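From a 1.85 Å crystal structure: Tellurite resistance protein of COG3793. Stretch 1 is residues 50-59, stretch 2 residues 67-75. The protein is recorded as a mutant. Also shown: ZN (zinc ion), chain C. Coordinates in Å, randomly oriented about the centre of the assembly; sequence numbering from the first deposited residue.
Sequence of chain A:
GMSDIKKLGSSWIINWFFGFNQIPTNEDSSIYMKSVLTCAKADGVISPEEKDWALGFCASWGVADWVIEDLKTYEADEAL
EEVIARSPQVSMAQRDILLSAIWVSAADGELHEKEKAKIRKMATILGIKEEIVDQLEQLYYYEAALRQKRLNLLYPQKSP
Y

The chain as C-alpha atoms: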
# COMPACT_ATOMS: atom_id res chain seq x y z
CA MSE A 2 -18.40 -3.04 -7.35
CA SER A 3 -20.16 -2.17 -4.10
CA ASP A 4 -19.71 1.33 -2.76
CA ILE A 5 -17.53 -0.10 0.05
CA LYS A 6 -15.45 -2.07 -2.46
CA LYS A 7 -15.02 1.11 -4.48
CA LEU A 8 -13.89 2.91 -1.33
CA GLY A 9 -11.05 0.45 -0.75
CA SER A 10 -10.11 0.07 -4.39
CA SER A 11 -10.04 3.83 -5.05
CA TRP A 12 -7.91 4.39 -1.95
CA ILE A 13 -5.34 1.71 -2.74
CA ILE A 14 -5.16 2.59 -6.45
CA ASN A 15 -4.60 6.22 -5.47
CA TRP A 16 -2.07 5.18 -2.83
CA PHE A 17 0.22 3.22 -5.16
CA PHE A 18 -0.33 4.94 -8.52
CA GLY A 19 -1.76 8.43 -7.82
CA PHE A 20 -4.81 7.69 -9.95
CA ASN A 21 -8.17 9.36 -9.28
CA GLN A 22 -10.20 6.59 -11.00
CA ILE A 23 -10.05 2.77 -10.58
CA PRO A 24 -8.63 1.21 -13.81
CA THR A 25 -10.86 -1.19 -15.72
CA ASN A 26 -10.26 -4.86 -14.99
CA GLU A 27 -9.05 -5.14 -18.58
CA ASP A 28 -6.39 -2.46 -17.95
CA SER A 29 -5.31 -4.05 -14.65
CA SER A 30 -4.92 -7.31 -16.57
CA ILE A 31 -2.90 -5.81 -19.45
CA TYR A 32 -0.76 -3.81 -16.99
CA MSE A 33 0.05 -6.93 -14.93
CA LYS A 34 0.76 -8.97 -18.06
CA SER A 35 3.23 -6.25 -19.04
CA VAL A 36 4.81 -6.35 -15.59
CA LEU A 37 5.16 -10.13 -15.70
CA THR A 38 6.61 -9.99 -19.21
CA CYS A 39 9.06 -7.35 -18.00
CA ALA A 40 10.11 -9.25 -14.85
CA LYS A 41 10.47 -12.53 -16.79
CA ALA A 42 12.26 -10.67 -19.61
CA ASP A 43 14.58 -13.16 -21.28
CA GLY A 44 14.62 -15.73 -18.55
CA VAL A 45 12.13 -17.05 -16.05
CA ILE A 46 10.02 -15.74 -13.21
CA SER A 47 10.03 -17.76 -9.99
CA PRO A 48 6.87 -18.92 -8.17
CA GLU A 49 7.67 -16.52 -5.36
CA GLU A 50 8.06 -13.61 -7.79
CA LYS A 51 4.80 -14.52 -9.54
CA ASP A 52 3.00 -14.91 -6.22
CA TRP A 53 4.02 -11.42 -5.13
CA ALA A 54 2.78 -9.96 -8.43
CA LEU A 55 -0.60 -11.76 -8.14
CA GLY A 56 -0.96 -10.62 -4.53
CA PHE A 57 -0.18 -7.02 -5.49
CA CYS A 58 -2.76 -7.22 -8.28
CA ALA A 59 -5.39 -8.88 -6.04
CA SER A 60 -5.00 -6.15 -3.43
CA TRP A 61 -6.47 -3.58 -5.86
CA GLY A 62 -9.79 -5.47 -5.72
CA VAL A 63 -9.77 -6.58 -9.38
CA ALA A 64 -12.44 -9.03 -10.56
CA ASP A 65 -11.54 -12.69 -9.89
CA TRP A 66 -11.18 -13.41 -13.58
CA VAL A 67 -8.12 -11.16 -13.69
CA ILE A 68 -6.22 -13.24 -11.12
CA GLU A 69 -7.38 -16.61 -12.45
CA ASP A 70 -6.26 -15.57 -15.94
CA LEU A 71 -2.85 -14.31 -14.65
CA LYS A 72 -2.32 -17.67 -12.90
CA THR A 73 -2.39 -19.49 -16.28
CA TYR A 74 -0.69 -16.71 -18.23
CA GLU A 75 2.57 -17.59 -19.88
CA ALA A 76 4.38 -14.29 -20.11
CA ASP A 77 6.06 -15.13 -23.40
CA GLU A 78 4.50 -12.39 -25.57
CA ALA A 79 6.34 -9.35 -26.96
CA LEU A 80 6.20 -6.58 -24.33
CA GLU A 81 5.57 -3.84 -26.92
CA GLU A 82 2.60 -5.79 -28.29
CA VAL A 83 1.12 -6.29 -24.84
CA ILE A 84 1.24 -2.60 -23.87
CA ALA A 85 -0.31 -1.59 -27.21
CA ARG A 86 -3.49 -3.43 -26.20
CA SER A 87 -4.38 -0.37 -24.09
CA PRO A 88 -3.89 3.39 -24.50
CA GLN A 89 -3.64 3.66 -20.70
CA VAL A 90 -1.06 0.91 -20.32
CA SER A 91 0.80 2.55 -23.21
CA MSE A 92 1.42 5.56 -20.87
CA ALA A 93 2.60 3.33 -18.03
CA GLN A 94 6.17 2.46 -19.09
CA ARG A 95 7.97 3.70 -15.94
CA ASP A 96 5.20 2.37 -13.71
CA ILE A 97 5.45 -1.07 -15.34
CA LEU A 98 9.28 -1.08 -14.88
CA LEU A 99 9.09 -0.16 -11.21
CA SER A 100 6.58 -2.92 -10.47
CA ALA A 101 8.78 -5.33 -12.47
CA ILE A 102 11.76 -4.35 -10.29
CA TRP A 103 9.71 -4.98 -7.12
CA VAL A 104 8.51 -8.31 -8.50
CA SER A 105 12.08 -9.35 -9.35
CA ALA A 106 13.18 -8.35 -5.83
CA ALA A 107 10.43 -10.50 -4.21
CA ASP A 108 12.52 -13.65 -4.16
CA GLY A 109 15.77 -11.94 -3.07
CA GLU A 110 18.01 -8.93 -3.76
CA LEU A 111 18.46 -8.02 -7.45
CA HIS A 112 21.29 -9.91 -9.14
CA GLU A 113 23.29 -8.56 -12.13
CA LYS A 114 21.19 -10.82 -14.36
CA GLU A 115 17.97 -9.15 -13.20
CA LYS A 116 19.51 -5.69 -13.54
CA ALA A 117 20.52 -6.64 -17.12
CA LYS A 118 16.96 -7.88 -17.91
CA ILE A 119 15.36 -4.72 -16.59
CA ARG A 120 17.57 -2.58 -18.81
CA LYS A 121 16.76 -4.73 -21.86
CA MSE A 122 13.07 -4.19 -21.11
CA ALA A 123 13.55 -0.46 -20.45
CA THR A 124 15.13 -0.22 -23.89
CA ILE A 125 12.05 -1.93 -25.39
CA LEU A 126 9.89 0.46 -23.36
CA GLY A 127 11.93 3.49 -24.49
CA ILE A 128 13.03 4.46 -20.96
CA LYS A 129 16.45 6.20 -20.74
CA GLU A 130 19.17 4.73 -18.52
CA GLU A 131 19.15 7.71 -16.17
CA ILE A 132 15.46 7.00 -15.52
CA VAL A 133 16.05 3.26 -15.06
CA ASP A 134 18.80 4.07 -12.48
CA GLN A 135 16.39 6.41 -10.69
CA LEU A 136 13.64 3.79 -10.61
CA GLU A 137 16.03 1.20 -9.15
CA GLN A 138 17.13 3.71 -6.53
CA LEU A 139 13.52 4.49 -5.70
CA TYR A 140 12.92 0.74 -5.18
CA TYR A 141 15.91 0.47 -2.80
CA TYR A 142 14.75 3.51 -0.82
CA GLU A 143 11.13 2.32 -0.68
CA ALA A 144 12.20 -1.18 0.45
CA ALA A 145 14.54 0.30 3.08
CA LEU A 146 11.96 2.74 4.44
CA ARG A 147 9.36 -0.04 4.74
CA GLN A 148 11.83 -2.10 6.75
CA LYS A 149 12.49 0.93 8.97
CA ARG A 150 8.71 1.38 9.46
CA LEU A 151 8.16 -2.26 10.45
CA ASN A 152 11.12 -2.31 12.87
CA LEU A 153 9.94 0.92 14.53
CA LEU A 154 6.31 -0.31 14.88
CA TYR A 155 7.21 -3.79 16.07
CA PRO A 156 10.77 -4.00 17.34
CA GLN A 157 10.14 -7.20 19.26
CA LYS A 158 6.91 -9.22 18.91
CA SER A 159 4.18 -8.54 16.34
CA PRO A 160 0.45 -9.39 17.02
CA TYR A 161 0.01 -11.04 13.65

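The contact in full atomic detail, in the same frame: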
# COMPACT_ATOMS: atom_id res chain seq x y z
N GLU A 50 8.19 -14.88 -7.08
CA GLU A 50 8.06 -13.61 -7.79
C GLU A 50 6.65 -13.51 -8.33
O GLU A 50 5.98 -12.48 -8.18
CB GLU A 50 9.06 -13.51 -8.94
CG GLU A 50 10.50 -13.19 -8.52
CD GLU A 50 11.48 -13.39 -9.65
OE1 GLU A 50 11.22 -14.23 -10.54
OE2 GLU A 50 12.52 -12.72 -9.66
N LYS A 51 6.16 -14.58 -8.97
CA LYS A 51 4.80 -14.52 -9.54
C LYS A 51 3.73 -14.35 -8.47
O LYS A 51 2.76 -13.59 -8.65
CB LYS A 51 4.46 -15.76 -10.42
CG LYS A 51 3.12 -15.56 -11.22
CD LYS A 51 2.93 -16.57 -12.34
CE LYS A 51 1.62 -16.32 -13.08
NZ LYS A 51 1.49 -17.13 -14.33
N ASP A 52 3.92 -15.02 -7.33
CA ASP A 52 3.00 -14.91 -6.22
C ASP A 52 2.90 -13.50 -5.68
O ASP A 52 1.81 -13.06 -5.36
CB ASP A 52 3.32 -15.85 -5.09
CG ASP A 52 3.04 -17.29 -5.45
OD1 ASP A 52 2.44 -17.54 -6.52
OD2 ASP A 52 3.45 -18.18 -4.67
N TRP A 53 4.04 -12.81 -5.55
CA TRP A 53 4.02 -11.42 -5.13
C TRP A 53 3.24 -10.53 -6.11
O TRP A 53 2.45 -9.64 -5.71
CB TRP A 53 5.46 -10.95 -5.02
CG TRP A 53 5.60 -9.67 -4.30
CD1 TRP A 53 5.87 -9.52 -2.96
CD2 TRP A 53 5.54 -8.36 -4.85
NE1 TRP A 53 5.97 -8.20 -2.66
CE2 TRP A 53 5.76 -7.46 -3.79
CE3 TRP A 53 5.29 -7.85 -6.13
CZ2 TRP A 53 5.76 -6.08 -3.97
CZ3 TRP A 53 5.26 -6.48 -6.30
CH2 TRP A 53 5.50 -5.61 -5.21
N ALA A 54 3.46 -10.75 -7.39
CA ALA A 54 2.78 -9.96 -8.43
C ALA A 54 1.26 -10.16 -8.37
O ALA A 54 0.49 -9.19 -8.45
CB ALA A 54 3.31 -10.36 -9.80
N LEU A 55 0.83 -11.42 -8.23
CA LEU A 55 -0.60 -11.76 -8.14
C LEU A 55 -1.23 -11.17 -6.90
O LEU A 55 -2.36 -10.67 -6.94
CB LEU A 55 -0.80 -13.27 -8.14
CG LEU A 55 -0.56 -14.07 -9.41
CD1 LEU A 55 -0.86 -15.54 -9.14
CD2 LEU A 55 -1.43 -13.63 -10.46
N GLY A 56 -0.47 -11.19 -5.79
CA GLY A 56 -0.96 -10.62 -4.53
C GLY A 56 -1.12 -9.10 -4.63
O GLY A 56 -2.08 -8.52 -4.13
N PHE A 57 -0.16 -8.46 -5.28
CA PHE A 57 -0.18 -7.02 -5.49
C PHE A 57 -1.41 -6.69 -6.33
O PHE A 57 -2.21 -5.86 -5.95
CB PHE A 57 1.13 -6.63 -6.17
CG PHE A 57 1.29 -5.17 -6.45
CD1 PHE A 57 0.85 -4.20 -5.57
CD2 PHE A 57 1.97 -4.79 -7.61
CE1 PHE A 57 1.05 -2.86 -5.83
CE2 PHE A 57 2.17 -3.43 -7.89
CZ PHE A 57 1.71 -2.49 -7.02
N CYS A 58 -1.63 -7.46 -7.40
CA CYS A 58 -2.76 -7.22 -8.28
C CYS A 58 -4.08 -7.47 -7.55
O CYS A 58 -5.01 -6.66 -7.61
CB CYS A 58 -2.64 -8.08 -9.55
SG CYS A 58 -4.00 -7.85 -10.73
N ALA A 59 -4.16 -8.56 -6.80
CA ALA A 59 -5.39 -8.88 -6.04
C ALA A 59 -5.77 -7.79 -5.06
O ALA A 59 -6.97 -7.54 -4.86
CB ALA A 59 -5.25 -10.22 -5.31
N VAL A 67 -9.42 -11.72 -13.39
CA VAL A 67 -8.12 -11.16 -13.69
C VAL A 67 -7.03 -12.02 -13.07
O VAL A 67 -6.05 -12.33 -13.72
CB VAL A 67 -8.01 -9.70 -13.20
CG1 VAL A 67 -6.54 -9.09 -13.41
CG2 VAL A 67 -9.06 -8.84 -13.88
N ILE A 68 -7.22 -12.42 -11.82
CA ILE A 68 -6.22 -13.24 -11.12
C ILE A 68 -6.19 -14.67 -11.66
O ILE A 68 -5.11 -15.23 -11.91
CB ILE A 68 -6.46 -13.24 -9.57
CG1 ILE A 68 -6.44 -11.81 -9.04
CG2 ILE A 68 -5.40 -14.10 -8.87
CD1 ILE A 68 -5.18 -10.97 -9.33
N GLU A 69 -7.35 -15.26 -11.88
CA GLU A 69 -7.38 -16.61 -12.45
C GLU A 69 -6.65 -16.67 -13.80
O GLU A 69 -5.89 -17.60 -14.09
CB GLU A 69 -8.81 -17.07 -12.62
CG GLU A 69 -9.51 -17.23 -11.29
CD GLU A 69 -8.99 -18.41 -10.47
OE1 GLU A 69 -8.12 -19.19 -10.94
OE2 GLU A 69 -9.46 -18.53 -9.32
N ASP A 70 -6.87 -15.65 -14.61
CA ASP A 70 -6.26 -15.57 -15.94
C ASP A 70 -4.73 -15.27 -15.87
O ASP A 70 -3.95 -15.80 -16.68
CB ASP A 70 -7.02 -14.53 -16.78
CG ASP A 70 -6.50 -14.38 -18.16
OD1 ASP A 70 -6.87 -15.19 -19.02
OD2 ASP A 70 -5.78 -13.39 -18.41
N LEU A 71 -4.29 -14.49 -14.89
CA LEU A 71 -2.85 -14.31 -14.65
C LEU A 71 -2.17 -15.60 -14.19
O LEU A 71 -1.02 -15.85 -14.54
CB LEU A 71 -2.58 -13.19 -13.62
CG LEU A 71 -2.83 -11.74 -14.04
CD1 LEU A 71 -2.70 -10.75 -12.86
CD2 LEU A 71 -1.92 -11.36 -15.17
N LYS A 72 -2.87 -16.39 -13.38
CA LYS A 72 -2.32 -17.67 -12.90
C LYS A 72 -1.88 -18.58 -14.04
O LYS A 72 -0.83 -19.20 -13.95
CB LYS A 72 -3.31 -18.41 -11.99
CG LYS A 72 -3.40 -17.78 -10.61
CD LYS A 72 -4.02 -18.67 -9.55
CE LYS A 72 -5.47 -18.36 -9.28
NZ LYS A 72 -5.81 -18.46 -7.81
N THR A 73 -2.67 -18.63 -15.11
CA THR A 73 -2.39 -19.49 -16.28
C THR A 73 -1.60 -18.78 -17.38
O THR A 73 -1.19 -19.39 -18.38
CB THR A 73 -3.71 -20.01 -16.87
OG1 THR A 73 -4.52 -18.90 -17.31
CG2 THR A 73 -4.49 -20.82 -15.81
N TYR A 74 -1.36 -17.49 -17.21
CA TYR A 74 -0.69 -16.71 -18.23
C TYR A 74 0.78 -17.06 -18.33
O TYR A 74 1.52 -17.04 -17.33
CB TYR A 74 -0.83 -15.24 -17.94
CG TYR A 74 -0.21 -14.31 -18.99
CD1 TYR A 74 -0.80 -14.15 -20.24
CD2 TYR A 74 0.89 -13.51 -18.68
CE1 TYR A 74 -0.27 -13.27 -21.18
CE2 TYR A 74 1.43 -12.63 -19.62
CZ TYR A 74 0.84 -12.51 -20.85
OH TYR A 74 1.35 -11.64 -21.78
N GLU A 75 1.19 -17.36 -19.55
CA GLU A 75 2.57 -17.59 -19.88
C GLU A 75 3.08 -16.29 -20.48
O GLU A 75 2.65 -15.87 -21.57
CB GLU A 75 2.69 -18.73 -20.90
CG GLU A 75 2.89 -20.11 -20.26
CD GLU A 75 4.35 -20.35 -19.86
OE1 GLU A 75 4.77 -19.84 -18.80
OE2 GLU A 75 5.07 -21.05 -20.61
ZN ZN C . 14.21 -12.17 -8.36
O HOH W 1 14.98 -14.25 -8.92
O HOH W 2 15.89 -11.74 -7.00

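Leu 55 lies at the apolar centre of the contact. It is buried, and no residue of its stretch loses more surface to the other. Its CA-to-CB bond points sideways, but with chi1 m and chi2 t its end comes nearer the second helix. Leu 55 CD2 packs 3.4 Å from Leu 71 CB and 4.3 Å from Ile 68 CG2. The two helices run nearly antiparallel, at 166°, with their axes 10.3 Å apart at closest approach. Leu 55 and Ile 68 mark the register, with CA atoms 6.5 Å apart.

One turn further along the first helix, Cys 58 points toward the second. Its SG touches three side chains: Ile 68 CD1 at 3.6 Å, Leu 71 CD1 at 3.8 Å and Val 67 CG1 at 3.9 Å. The thiol serves here as a compact apolar group. Ile 68, m at both chi angles, also brings its CD1 to 3.7 Å from Leu 55 O and 4.1 Å from Ala 59 CB. The same Ile 68 CD1 lies 3.6 Å from Ala 59 N, close to the helix backbone.

Toward the edge, Lys 72 is exposed and its CA-to-CB bond points away. Its aliphatic part still covers the leucine, with Lys 72 CG 3.7 Å from Leu 55 CD1.

The polar edge belongs to Lys 51. Its side chain is fully extended, t at all four chi angles, and reaches the C-terminal end of the second helix. Lys 51 NZ donates hydrogen bonds to Leu 71 O at 2.8 Å, Tyr 74 O at 3.0 Å and Lys 72 O at 3.1 Å. Near a helix end, carbonyls can lack backbone partners, and a lysine ammonium suits them with its three protons and positive charge. Leu 71 O also accepts a weak bond from Tyr 74 N at 3.2 Å.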